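Local coordinates for NMB1025 protein (Neisseria meningitidis serogroup B, PDB 3KJJ) that is of unknown function but belongs to the YjgF/RutC family, whose members form trimers and in some cases act as enamine/imine deaminases, at residues V68-Y74 and V114-A120. Coordinates in Å, arbitrary orientation, origin at the centre of the assembly. Residues are numbered along the deposited sequence.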
loop_
_atom_site.group_PDB
_atom_site.type_symbol
_atom_site.label_atom_id
_atom_site.label_comp_id
_atom_site.label_asym_id
_atom_site.label_seq_id
_atom_site.Cartn_x
_atom_site.Cartn_y
_atom_site.Cartn_z
ATOM N N VAL B 68 -5.648 1.054 -13.929
ATOM C CA VAL B 68 -4.870 1.042 -12.689
ATOM C C VAL B 68 -5.288 2.184 -11.767
ATOM O O VAL B 68 -5.349 3.351 -12.167
ATOM C CB VAL B 68 -3.356 1.167 -12.976
ATOM C CG1 VAL B 68 -2.568 1.389 -11.678
ATOM C CG2 VAL B 68 -2.870 -0.057 -13.692
ATOM N N LEU B 69 -5.561 1.836 -10.521
ATOM C CA LEU B 69 -5.958 2.805 -9.528
ATOM C C LEU B 69 -4.748 3.440 -8.853
ATOM O O LEU B 69 -4.685 4.661 -8.701
ATOM C CB LEU B 69 -6.863 2.156 -8.495
ATOM C CG LEU B 69 -8.241 1.708 -9.010
ATOM C CD1 LEU B 69 -9.043 1.090 -7.880
ATOM C CD2 LEU B 69 -9.012 2.870 -9.660
ATOM N N ASP B 70 -3.786 2.603 -8.479
ATOM C CA ASP B 70 -2.703 3.023 -7.612
ATOM C C ASP B 70 -1.458 2.204 -7.936
ATOM O O ASP B 70 -1.544 1.013 -8.255
ATOM C CB ASP B 70 -3.142 2.847 -6.145
ATOM C CG ASP B 70 -2.093 3.310 -5.135
ATOM O OD1 ASP B 70 -1.961 4.534 -4.918
ATOM O OD2 ASP B 70 -1.433 2.437 -4.523
ATOM N N ALA B 71 -0.305 2.858 -7.860
ATOM C CA ALA B 71 0.966 2.198 -8.086
ATOM C C ALA B 71 1.960 2.695 -7.045
ATOM O O ALA B 71 2.105 3.898 -6.849
ATOM C CB ALA B 71 1.476 2.512 -9.490
ATOM N N VAL B 72 2.623 1.765 -6.370
ATOM C CA VAL B 72 3.732 2.110 -5.495
ATOM C C VAL B 72 4.974 1.546 -6.153
ATOM O O VAL B 72 5.013 0.369 -6.533
ATOM C CB VAL B 72 3.575 1.552 -4.071
ATOM C CG1 VAL B 72 4.703 2.069 -3.162
ATOM C CG2 VAL B 72 2.234 1.931 -3.497
ATOM N N ILE B 73 5.966 2.414 -6.313
ATOM C CA ILE B 73 7.202 2.073 -6.979
ATOM C C ILE B 73 8.290 2.145 -5.937
ATOM O O ILE B 73 8.483 3.181 -5.300
ATOM C CB ILE B 73 7.520 3.042 -8.135
ATOM C CG1 ILE B 73 6.400 3.014 -9.187
ATOM C CG2 ILE B 73 8.880 2.689 -8.791
ATOM C CD1 ILE B 73 6.414 4.239 -10.115
ATOM N N TYR B 74 8.953 1.016 -5.745
ATOM C CA TYR B 74 10.047 0.913 -4.817
ATOM C C TYR B 74 11.306 0.887 -5.676
ATOM O O TYR B 74 11.418 0.074 -6.584
ATOM C CB TYR B 74 9.903 -0.365 -3.991
ATOM C CG TYR B 74 8.657 -0.441 -3.128
ATOM C CD1 TYR B 74 8.558 0.281 -1.936
ATOM C CD2 TYR B 74 7.580 -1.258 -3.492
ATOM C CE1 TYR B 74 7.417 0.210 -1.145
ATOM C CE2 TYR B 74 6.445 -1.328 -2.713
ATOM C CZ TYR B 74 6.368 -0.596 -1.543
ATOM O OH TYR B 74 5.241 -0.677 -0.766
ATOM N N VAL B 114 14.103 -2.112 -9.098
ATOM C CA VAL B 114 12.711 -1.637 -9.087
ATOM C C VAL B 114 11.704 -2.763 -8.814
ATOM O O VAL B 114 11.910 -3.915 -9.200
ATOM C CB VAL B 114 12.350 -0.863 -10.405
ATOM C CG1 VAL B 114 12.427 -1.796 -11.643
ATOM C CG2 VAL B 114 10.986 -0.166 -10.302
ATOM N N GLU B 115 10.633 -2.409 -8.116
ATOM C CA GLU B 115 9.511 -3.296 -7.863
ATOM C C GLU B 115 8.273 -2.413 -7.884
ATOM O O GLU B 115 8.265 -1.339 -7.289
ATOM C CB GLU B 115 9.671 -4.009 -6.505
ATOM C CG GLU B 115 8.558 -5.002 -6.149
ATOM C CD GLU B 115 8.890 -5.885 -4.945
ATOM O OE1 GLU B 115 10.079 -6.009 -4.584
ATOM O OE2 GLU B 115 7.958 -6.475 -4.362
ATOM N N ILE B 116 7.229 -2.846 -8.585
ATOM C CA ILE B 116 6.013 -2.035 -8.685
ATOM C C ILE B 116 4.804 -2.849 -8.246
ATOM O O ILE B 116 4.575 -3.967 -8.738
ATOM C CB ILE B 116 5.814 -1.445 -10.106
ATOM C CG1 ILE B 116 7.037 -0.615 -10.515
ATOM C CG2 ILE B 116 4.520 -0.611 -10.180
ATOM C CD1 ILE B 116 7.016 -0.085 -11.959
ATOM N N LYS B 117 4.059 -2.267 -7.307
ATOM C CA LYS B 117 2.876 -2.864 -6.708
ATOM C C LYS B 117 1.635 -2.114 -7.173
ATOM O O LYS B 117 1.500 -0.913 -6.935
ATOM C CB LYS B 117 2.982 -2.795 -5.186
ATOM C CG LYS B 117 1.773 -3.350 -4.425
ATOM C CD LYS B 117 1.963 -4.803 -4.092
ATOM C CE LYS B 117 1.158 -5.175 -2.874
ATOM N NZ LYS B 117 1.009 -6.655 -2.771
ATOM N N ILE B 118 0.718 -2.844 -7.804
ATOM C CA ILE B 118 -0.432 -2.255 -8.492
ATOM C C ILE B 118 -1.741 -2.652 -7.811
ATOM O O ILE B 118 -1.896 -3.799 -7.382
ATOM C CB ILE B 118 -0.511 -2.767 -9.966
ATOM C CG1 ILE B 118 0.690 -2.300 -10.791
ATOM C CG2 ILE B 118 -1.833 -2.361 -10.632
ATOM C CD1 ILE B 118 0.750 -0.820 -11.055
ATOM N N THR B 119 -2.656 -1.681 -7.722
ATOM C CA THR B 119 -4.072 -1.900 -7.453
ATOM C C THR B 119 -4.840 -1.416 -8.684
ATOM O O THR B 119 -4.587 -0.316 -9.199
ATOM C CB THR B 119 -4.562 -1.104 -6.218
ATOM O OG1 THR B 119 -3.621 -1.242 -5.143
ATOM C CG2 THR B 119 -5.951 -1.606 -5.739
ATOM N N ALA B 120 -5.802 -2.218 -9.135
ATOM C CA ALA B 120 -6.515 -1.902 -10.362
ATOM C C ALA B 120 -7.976 -2.298 -10.250
ATOM O O ALA B 120 -8.406 -2.864 -9.239
ATOM C CB ALA B 120 -5.856 -2.604 -11.575
HETATM O O HOH W 1 -0.700 -0.254 -5.025
#
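I73 lies across I116, their CG1 atoms 3.9 Å apart, and I73 CG2 comes 3.9 Å from V114 CG2. Along the same face A71 CB meets I118 CD1 at 3.8 Å and V68 CG1 meets I118 CG2 at 4.0 Å, an apolar row that packs against helices 43-60 and 81-91. The two antiparallel strands, whose N-to-C directions make an angle of 158°, are joined by paired backbone bonds: V72 N to K117 O (3.0 Å) and K117 N to V72 O (2.9 Å), then Y74 N to E115 O (2.9 Å) and E115 N to Y74 O (3.0 Å). Near V68 a classic beta bulge shifts the register by one, since L69 N (2.7 Å) and D70 N (3.1 Å) both donate to T119 O. One sheet backed by two helices is the YjgF-type fold, in which the sheet's other face, carrying D70, V72, Y74, E115, K117 and T119, turns toward the neighbouring subunits of the trimer. There a water donates to D70 OD2 (2.8 Å) and K117 O (3.0 Å) and accepts from T119 OG1 (3.1 Å), while K117 NZ reaches out of this strand pair to form a salt bridge with D70 of the third subunit.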